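Local coordinates for protein uncharacterized peptidase Lmo0363 (Listeria monocytogenes, PDB 3L4E) that is probably a serine-type peptidase of the S51 (peptidase E-like) family, expected to cleave peptide bonds, at residues Asp13-Glu22 / Phe194-Leu205. Numbering follows the deposited sequence.
Sequences DVVPLFTEFE and FIRGKEVITKRL. With SO4 (sulfate ion), chain B.
Phe21 lies between Phe194 and the guanidinium of Arg196. The arginine can be followed outward from strand 194-196. Its CB carries CG anti to the carbonyl carbon (chi1 -60°), and the chain then bends at chi2, which brings CG and CD along the rim of the Phe21 ring at CE1 and CZ. Arg196 NE comes 3.3 Å from Phe21 CE1, and Arg196 CZ settles 3.8 Å from the centroid of the Phe21 ring in a cation-pi stack, the two planes 13° apart. At the tip, Arg196 NH2, above the carbonyl plane of Phe21, donates to Phe21 O (2.8 Å), and almost straight to Glu22 OE1 (2.9 Å) in a salt bridge. Water 1, joining NE to Phe21 O, and water 2, joining NH1 to Glu22 OE1, also lie in the guanidinium plane and help fix its rotation. Phe21 CB sits over one face of Phe194, 4.1 Å from its centroid, while Lys203 CG lies over the opposite face, toward the rim. Further along, Leu17 CD1 reaches Lys203 O (3.6 Å), and Leu205 CD2 packs on Pro16 CD (3.8 Å). Helix 15-21 thus rests on the antiparallel hairpin 191-196/199-204 at one border of the mixed sheet; the other side of the helix turns Phe18 toward Phe6 and strand 115-119.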
ATOM      1  N   ASP A  13      -0.179  10.087  -9.048  1.00 19.05           N
ATOM      2  CA  ASP A  13      -0.848  11.383  -8.919  1.00 20.71           C
ATOM      3  C   ASP A  13      -0.226  12.254  -7.831  1.00 19.30           C
ATOM      4  O   ASP A  13      -0.541  13.444  -7.730  1.00 21.13           O
ATOM      5  CB  ASP A  13      -2.341  11.201  -8.628  1.00 24.28           C
ATOM      6  CG  ASP A  13      -3.144  10.838  -9.862  1.00 30.80           C
ATOM      7  OD1 ASP A  13      -2.697  11.138 -10.991  1.00 31.30           O
ATOM      8  OD2 ASP A  13      -4.242  10.270  -9.696  1.00 37.31           O
ATOM      9  N   VAL A  14       0.660  11.679  -7.017  1.00 16.97           N
ATOM     10  CA  VAL A  14       1.233  12.432  -5.894  1.00 15.56           C
ATOM     11  C   VAL A  14       2.755  12.320  -5.790  1.00 16.31           C
ATOM     12  O   VAL A  14       3.325  12.441  -4.698  1.00 15.24           O
ATOM     13  CB  VAL A  14       0.612  12.012  -4.540  1.00 15.17           C
ATOM     14  CG1 VAL A  14      -0.877  12.338  -4.496  1.00 18.16           C
ATOM     15  CG2 VAL A  14       0.831  10.518  -4.276  1.00 16.95           C
ATOM     16  N   VAL A  15       3.415  12.120  -6.926  1.00 15.22           N
ATOM     17  CA  VAL A  15       4.869  12.012  -6.929  1.00 15.32           C
ATOM     18  C   VAL A  15       5.564  13.181  -6.210  1.00 15.60           C
ATOM     19  O   VAL A  15       6.470  12.948  -5.403  1.00 14.85           O
ATOM     20  CB  VAL A  15       5.428  11.796  -8.349  1.00 16.69           C
ATOM     21  CG1 VAL A  15       6.958  11.799  -8.335  1.00 18.34           C
ATOM     22  CG2 VAL A  15       4.880  10.493  -8.926  1.00 20.28           C
ATOM     23  N   PRO A  16       5.137  14.430  -6.470  1.00 15.44           N
ATOM     24  CA  PRO A  16       5.800  15.533  -5.756  1.00 15.95           C
ATOM     25  C   PRO A  16       5.615  15.480  -4.236  1.00 18.47           C
ATOM     26  O   PRO A  16       6.487  15.946  -3.518  1.00 19.69           O
ATOM     27  CB  PRO A  16       5.133  16.791  -6.334  1.00 19.05           C
ATOM     28  CG  PRO A  16       4.644  16.373  -7.681  1.00 18.99           C
ATOM     29  CD  PRO A  16       4.222  14.925  -7.511  1.00 16.21           C
ATOM     30  N   LEU A  17       4.503  14.937  -3.751  1.00 16.38           N
ATOM     31  CA  LEU A  17       4.342  14.796  -2.308  1.00 15.55           C
ATOM     32  C   LEU A  17       5.334  13.776  -1.776  1.00 16.21           C
ATOM     33  O   LEU A  17       5.864  13.931  -0.676  1.00 15.93           O
ATOM     34  CB  LEU A  17       2.911  14.401  -1.937  1.00 16.30           C
ATOM     35  CG  LEU A  17       1.841  15.403  -2.385  1.00 16.87           C
ATOM     36  CD1 LEU A  17       0.473  14.978  -1.861  1.00 21.02           C
ATOM     37  CD2 LEU A  17       2.171  16.829  -1.930  1.00 19.72           C
ATOM     38  N   PHE A  18       5.595  12.734  -2.563  1.00 14.38           N
ATOM     39  CA  PHE A  18       6.598  11.759  -2.159  1.00 13.30           C
ATOM     40  C   PHE A  18       8.005  12.360  -2.075  1.00 12.82           C
ATOM     41  O   PHE A  18       8.741  12.092  -1.118  1.00 14.99           O
ATOM     42  CB  PHE A  18       6.618  10.514  -3.054  1.00 14.49           C
ATOM     43  CG  PHE A  18       7.590   9.475  -2.582  1.00 14.18           C
ATOM     44  CD1 PHE A  18       7.317   8.726  -1.439  1.00 13.52           C
ATOM     45  CD2 PHE A  18       8.790   9.272  -3.246  1.00 16.56           C
ATOM     46  CE1 PHE A  18       8.220   7.793  -0.980  1.00 15.80           C
ATOM     47  CE2 PHE A  18       9.687   8.343  -2.798  1.00 15.98           C
ATOM     48  CZ  PHE A  18       9.405   7.595  -1.658  1.00 15.57           C
ATOM     49  N   THR A  19       8.390  13.160  -3.070  1.00 15.68           N
ATOM     50  CA  THR A  19       9.709  13.783  -3.033  1.00 18.68           C
ATOM     51  C   THR A  19       9.816  14.834  -1.925  1.00 16.09           C
ATOM     52  O   THR A  19      10.900  15.087  -1.425  1.00 20.00           O
ATOM     53  CB  THR A  19      10.114  14.391  -4.392  1.00 17.53           C
ATOM     54  OG1 THR A  19       9.175  15.405  -4.767  1.00 18.05           O
ATOM     55  CG2 THR A  19      10.139  13.322  -5.468  1.00 16.55           C
ATOM     56  N   GLU A  20       8.695  15.442  -1.547  1.00 18.17           N
ATOM     57  CA  GLU A  20       8.667  16.275  -0.346  1.00 19.22           C
ATOM     58  C   GLU A  20       8.883  15.415   0.901  1.00 21.27           C
ATOM     59  O   GLU A  20       9.599  15.797   1.811  1.00 24.75           O
ATOM     60  CB  GLU A  20       7.338  17.039  -0.240  1.00 18.81           C
ATOM     61  CG  GLU A  20       7.191  17.861   1.024  1.00 26.24           C
ATOM     62  CD  GLU A  20       5.819  18.502   1.148  1.00 30.77           C
ATOM     63  OE1 GLU A  20       5.145  18.683   0.110  1.00 30.16           O
ATOM     64  OE2 GLU A  20       5.418  18.833   2.283  1.00 42.22           O
ATOM     65  N   PHE A  21       8.262  14.242   0.927  1.00 21.17           N
ATOM     66  CA  PHE A  21       8.343  13.343   2.080  1.00 22.10           C
ATOM     67  C   PHE A  21       9.758  12.781   2.306  1.00 22.67           C
ATOM     68  O   PHE A  21      10.254  12.756   3.441  1.00 23.77           O
ATOM     69  CB  PHE A  21       7.329  12.207   1.893  1.00 21.73           C
ATOM     70  CG  PHE A  21       7.227  11.259   3.057  1.00 21.27           C
ATOM     71  CD1 PHE A  21       6.754  11.690   4.286  1.00 20.83           C
ATOM     72  CD2 PHE A  21       7.565   9.922   2.907  1.00 21.64           C
ATOM     73  CE1 PHE A  21       6.641  10.809   5.355  1.00 21.91           C
ATOM     74  CE2 PHE A  21       7.454   9.029   3.973  1.00 21.77           C
ATOM     75  CZ  PHE A  21       6.993   9.474   5.199  1.00 25.48           C
ATOM     76  N   GLU A  22      10.408  12.350   1.220  1.00 21.32           N
ATOM     77  CA  GLU A  22      11.689  11.645   1.304  1.00 22.22           C
ATOM     78  C   GLU A  22      12.765  12.198   0.348  1.00 24.11           C
ATOM     79  O   GLU A  22      12.533  12.279  -0.851  1.00 23.81           O
ATOM     80  CB  GLU A  22      11.444  10.166   1.001  1.00 24.90           C
ATOM     81  CG  GLU A  22      12.673   9.272   1.060  1.00 31.72           C
ATOM     82  CD  GLU A  22      13.078   8.903   2.471  1.00 37.07           C
ATOM     83  OE1 GLU A  22      12.314   9.183   3.418  1.00 37.89           O
ATOM     84  OE2 GLU A  22      14.166   8.314   2.631  1.00 34.53           O
ATOM     85  N   PHE A 194       1.367  11.376   5.169  1.00 16.74           N
ATOM     86  CA  PHE A 194       2.751  11.299   5.618  1.00 15.75           C
ATOM     87  C   PHE A 194       2.728  10.781   7.044  1.00 15.77           C
ATOM     88  O   PHE A 194       2.121  11.408   7.927  1.00 19.51           O
ATOM     89  CB  PHE A 194       3.389  12.693   5.690  1.00 16.22           C
ATOM     90  CG  PHE A 194       3.627  13.372   4.359  1.00 19.06           C
ATOM     91  CD1 PHE A 194       3.117  12.882   3.173  1.00 21.34           C
ATOM     92  CD2 PHE A 194       4.363  14.550   4.322  1.00 24.22           C
ATOM     93  CE1 PHE A 194       3.357  13.547   1.974  1.00 23.21           C
ATOM     94  CE2 PHE A 194       4.599  15.209   3.135  1.00 28.69           C
ATOM     95  CZ  PHE A 194       4.095  14.703   1.961  1.00 21.60           C
ATOM     96  N   ILE A 195       3.396   9.662   7.285  1.00 18.35           N
ATOM     97  CA  ILE A 195       3.475   9.117   8.634  1.00 21.33           C
ATOM     98  C   ILE A 195       4.922   8.919   9.072  1.00 20.62           C
ATOM     99  O   ILE A 195       5.672   8.145   8.471  1.00 19.48           O
ATOM    100  CB  ILE A 195       2.687   7.799   8.763  1.00 24.42           C
ATOM    101  CG1 ILE A 195       1.205   8.060   8.494  1.00 24.25           C
ATOM    102  CG2 ILE A 195       2.886   7.201  10.157  1.00 22.99           C
ATOM    103  CD1 ILE A 195       0.408   6.848   8.098  1.00 31.70           C
ATOM    104  N   ARG A 196       5.303   9.653  10.112  1.00 21.70           N
ATOM    105  CA  ARG A 196       6.610   9.535  10.742  1.00 22.93           C
ATOM    106  C   ARG A 196       6.388   9.344  12.239  1.00 22.20           C
ATOM    107  O   ARG A 196       6.193  10.311  12.983  1.00 24.78           O
ATOM    108  CB  ARG A 196       7.450  10.790  10.489  1.00 24.84           C
ATOM    109  CG  ARG A 196       7.715  11.096   9.014  1.00 24.00           C
ATOM    110  CD  ARG A 196       8.917  10.321   8.488  1.00 23.80           C
ATOM    111  NE  ARG A 196       9.389  10.815   7.190  1.00 24.15           N
ATOM    112  CZ  ARG A 196      10.132  10.100   6.350  1.00 23.74           C
ATOM    113  NH1 ARG A 196      10.484   8.861   6.671  1.00 25.83           N
ATOM    114  NH2 ARG A 196      10.523  10.619   5.192  1.00 26.92           N
ATOM    115  N   GLY A 197       6.388   8.092  12.672  1.00 25.14           N
ATOM    116  CA  GLY A 197       6.053   7.775  14.046  1.00 30.53           C
ATOM    117  C   GLY A 197       4.625   8.171  14.362  1.00 32.44           C
ATOM    118  O   GLY A 197       3.690   7.755  13.673  1.00 37.56           O
ATOM    119  N   LYS A 198       4.460   8.982  15.405  1.00 33.32           N
ATOM    120  CA  LYS A 198       3.145   9.468  15.798  1.00 33.33           C
ATOM    121  C   LYS A 198       2.711  10.681  14.981  1.00 27.81           C
ATOM    122  O   LYS A 198       1.585  11.149  15.123  1.00 31.24           O
ATOM    123  CB  LYS A 198       3.118   9.816  17.288  1.00 42.11           C
ATOM    124  CG  LYS A 198       3.217   8.619  18.216  1.00 44.44           C
ATOM    125  CD  LYS A 198       3.103   9.049  19.672  1.00 50.29           C
ATOM    126  CE  LYS A 198       3.320   7.878  20.618  1.00 56.30           C
ATOM    127  NZ  LYS A 198       3.164   8.286  22.045  1.00 57.64           N
ATOM    128  N   GLU A 199       3.601  11.191  14.132  1.00 28.90           N
ATOM    129  CA  GLU A 199       3.295  12.374  13.331  1.00 24.84           C
ATOM    130  C   GLU A 199       2.586  11.950  12.045  1.00 24.96           C
ATOM    131  O   GLU A 199       3.197  11.361  11.159  1.00 27.79           O
ATOM    132  CB  GLU A 199       4.570  13.189  13.039  1.00 25.77           C
ATOM    133  CG  GLU A 199       5.272  13.676  14.312  1.00 31.33           C
ATOM    134  CD  GLU A 199       6.460  14.614  14.081  1.00 36.48           C
ATOM    135  OE1 GLU A 199       7.120  14.557  13.015  1.00 29.76           O
ATOM    136  OE2 GLU A 199       6.749  15.409  15.004  1.00 34.09           O
ATOM    137  N   VAL A 200       1.291  12.249  11.967  1.00 22.85           N
ATOM    138  CA  VAL A 200       0.445  11.882  10.829  1.00 24.01           C
ATOM    139  C   VAL A 200      -0.141  13.132  10.173  1.00 22.45           C
ATOM    140  O   VAL A 200      -0.881  13.900  10.807  1.00 22.98           O
ATOM    141  CB  VAL A 200      -0.713  10.959  11.282  1.00 26.12           C
ATOM    142  CG1 VAL A 200      -1.623  10.592  10.110  1.00 24.40           C
ATOM    143  CG2 VAL A 200      -0.166   9.707  11.947  1.00 21.20           C
ATOM    144  N   ILE A 201       0.192  13.337   8.904  1.00 18.98           N
ATOM    145  CA  ILE A 201      -0.180  14.566   8.210  1.00 18.02           C
ATOM    146  C   ILE A 201      -0.724  14.265   6.820  1.00 17.27           C
ATOM    147  O   ILE A 201      -0.074  13.589   6.024  1.00 18.30           O
ATOM    148  CB  ILE A 201       1.032  15.502   8.059  1.00 20.84           C
ATOM    149  CG1 ILE A 201       1.685  15.767   9.420  1.00 29.84           C
ATOM    150  CG2 ILE A 201       0.610  16.812   7.418  1.00 20.13           C
ATOM    151  CD1 ILE A 201       3.051  16.423   9.346  1.00 31.66           C
ATOM    152  N   THR A 202      -1.917  14.765   6.526  1.00 16.28           N
ATOM    153  CA  THR A 202      -2.442  14.689   5.172  1.00 16.83           C
ATOM    154  C   THR A 202      -1.949  15.883   4.363  1.00 19.46           C
ATOM    155  O   THR A 202      -1.953  17.023   4.846  1.00 21.36           O
ATOM    156  CB  THR A 202      -3.981  14.672   5.154  1.00 20.43           C
ATOM    157  OG1 THR A 202      -4.451  13.493   5.818  1.00 21.96           O
ATOM    158  CG2 THR A 202      -4.498  14.668   3.716  1.00 22.71           C
ATOM    159  N   LYS A 203      -1.519  15.608   3.134  1.00 20.00           N
ATOM    160  CA  LYS A 203      -1.117  16.641   2.188  1.00 20.02           C
ATOM    161  C   LYS A 203      -1.877  16.455   0.886  1.00 19.16           C
ATOM    162  O   LYS A 203      -2.175  15.326   0.490  1.00 21.90           O
ATOM    163  CB  LYS A 203       0.381  16.542   1.913  1.00 30.13           C
ATOM    164  CG  LYS A 203       1.262  16.841   3.114  1.00 38.77           C
ATOM    165  CD  LYS A 203       1.235  18.315   3.450  1.00 41.82           C
ATOM    166  CE  LYS A 203       2.073  18.623   4.679  1.00 44.11           C
ATOM    167  NZ  LYS A 203       1.808  20.001   5.181  1.00 43.40           N
ATOM    168  N   ARG A 204      -2.171  17.554   0.204  1.00 21.97           N
ATOM    169  CA  ARG A 204      -2.894  17.494  -1.057  1.00 23.73           C
ATOM    170  C   ARG A 204      -2.124  18.252  -2.116  1.00 24.78           C
ATOM    171  O   ARG A 204      -1.611  19.339  -1.856  1.00 27.58           O
ATOM    172  CB  ARG A 204      -4.306  18.073  -0.923  1.00 29.54           C
ATOM    173  CG  ARG A 204      -5.079  18.070  -2.235  1.00 32.65           C
ATOM    174  CD  ARG A 204      -6.563  18.388  -2.063  1.00 37.93           C
ATOM    175  NE  ARG A 204      -7.276  18.202  -3.325  1.00 42.69           N
ATOM    176  CZ  ARG A 204      -7.696  19.193  -4.107  1.00 45.72           C
ATOM    177  NH1 ARG A 204      -8.328  18.919  -5.242  1.00 49.47           N
ATOM    178  NH2 ARG A 204      -7.500  20.458  -3.754  1.00 41.42           N
ATOM    179  N   LEU A 205      -2.053  17.664  -3.304  1.00 22.60           N
ATOM    180  CA  LEU A 205      -1.383  18.275  -4.437  1.00 29.08           C
ATOM    181  C   LEU A 205      -2.419  19.036  -5.246  1.00 35.04           C
ATOM    182  O   LEU A 205      -3.360  18.442  -5.778  1.00 33.71           O
ATOM    183  CB  LEU A 205      -0.724  17.192  -5.291  1.00 25.48           C
ATOM    184  CG  LEU A 205       0.125  17.655  -6.470  1.00 28.26           C
ATOM    185  CD1 LEU A 205       1.161  18.657  -6.003  1.00 26.79           C
ATOM    186  CD2 LEU A 205       0.784  16.449  -7.105  1.00 25.32           C
TER
HETATM  187  S   SO4 B 206      -8.705  15.131  -5.782  0.90 44.91           S
HETATM  188  O1  SO4 B 206      -8.177  13.959  -6.479  1.00 40.57           O
HETATM  189  O2  SO4 B 206      -8.550  16.310  -6.634  1.00 48.40           O
HETATM  190  O3  SO4 B 206     -10.110  14.925  -5.454  0.94 47.52           O
HETATM  191  O4  SO4 B 206      -7.951  15.338  -4.549  0.97 49.26           O
HETATM  192  O   HOH W   1       8.960  13.464   6.146  1.00 26.28           O
HETATM  193  O   HOH W   2      12.208   6.875   5.470  1.00 44.52           O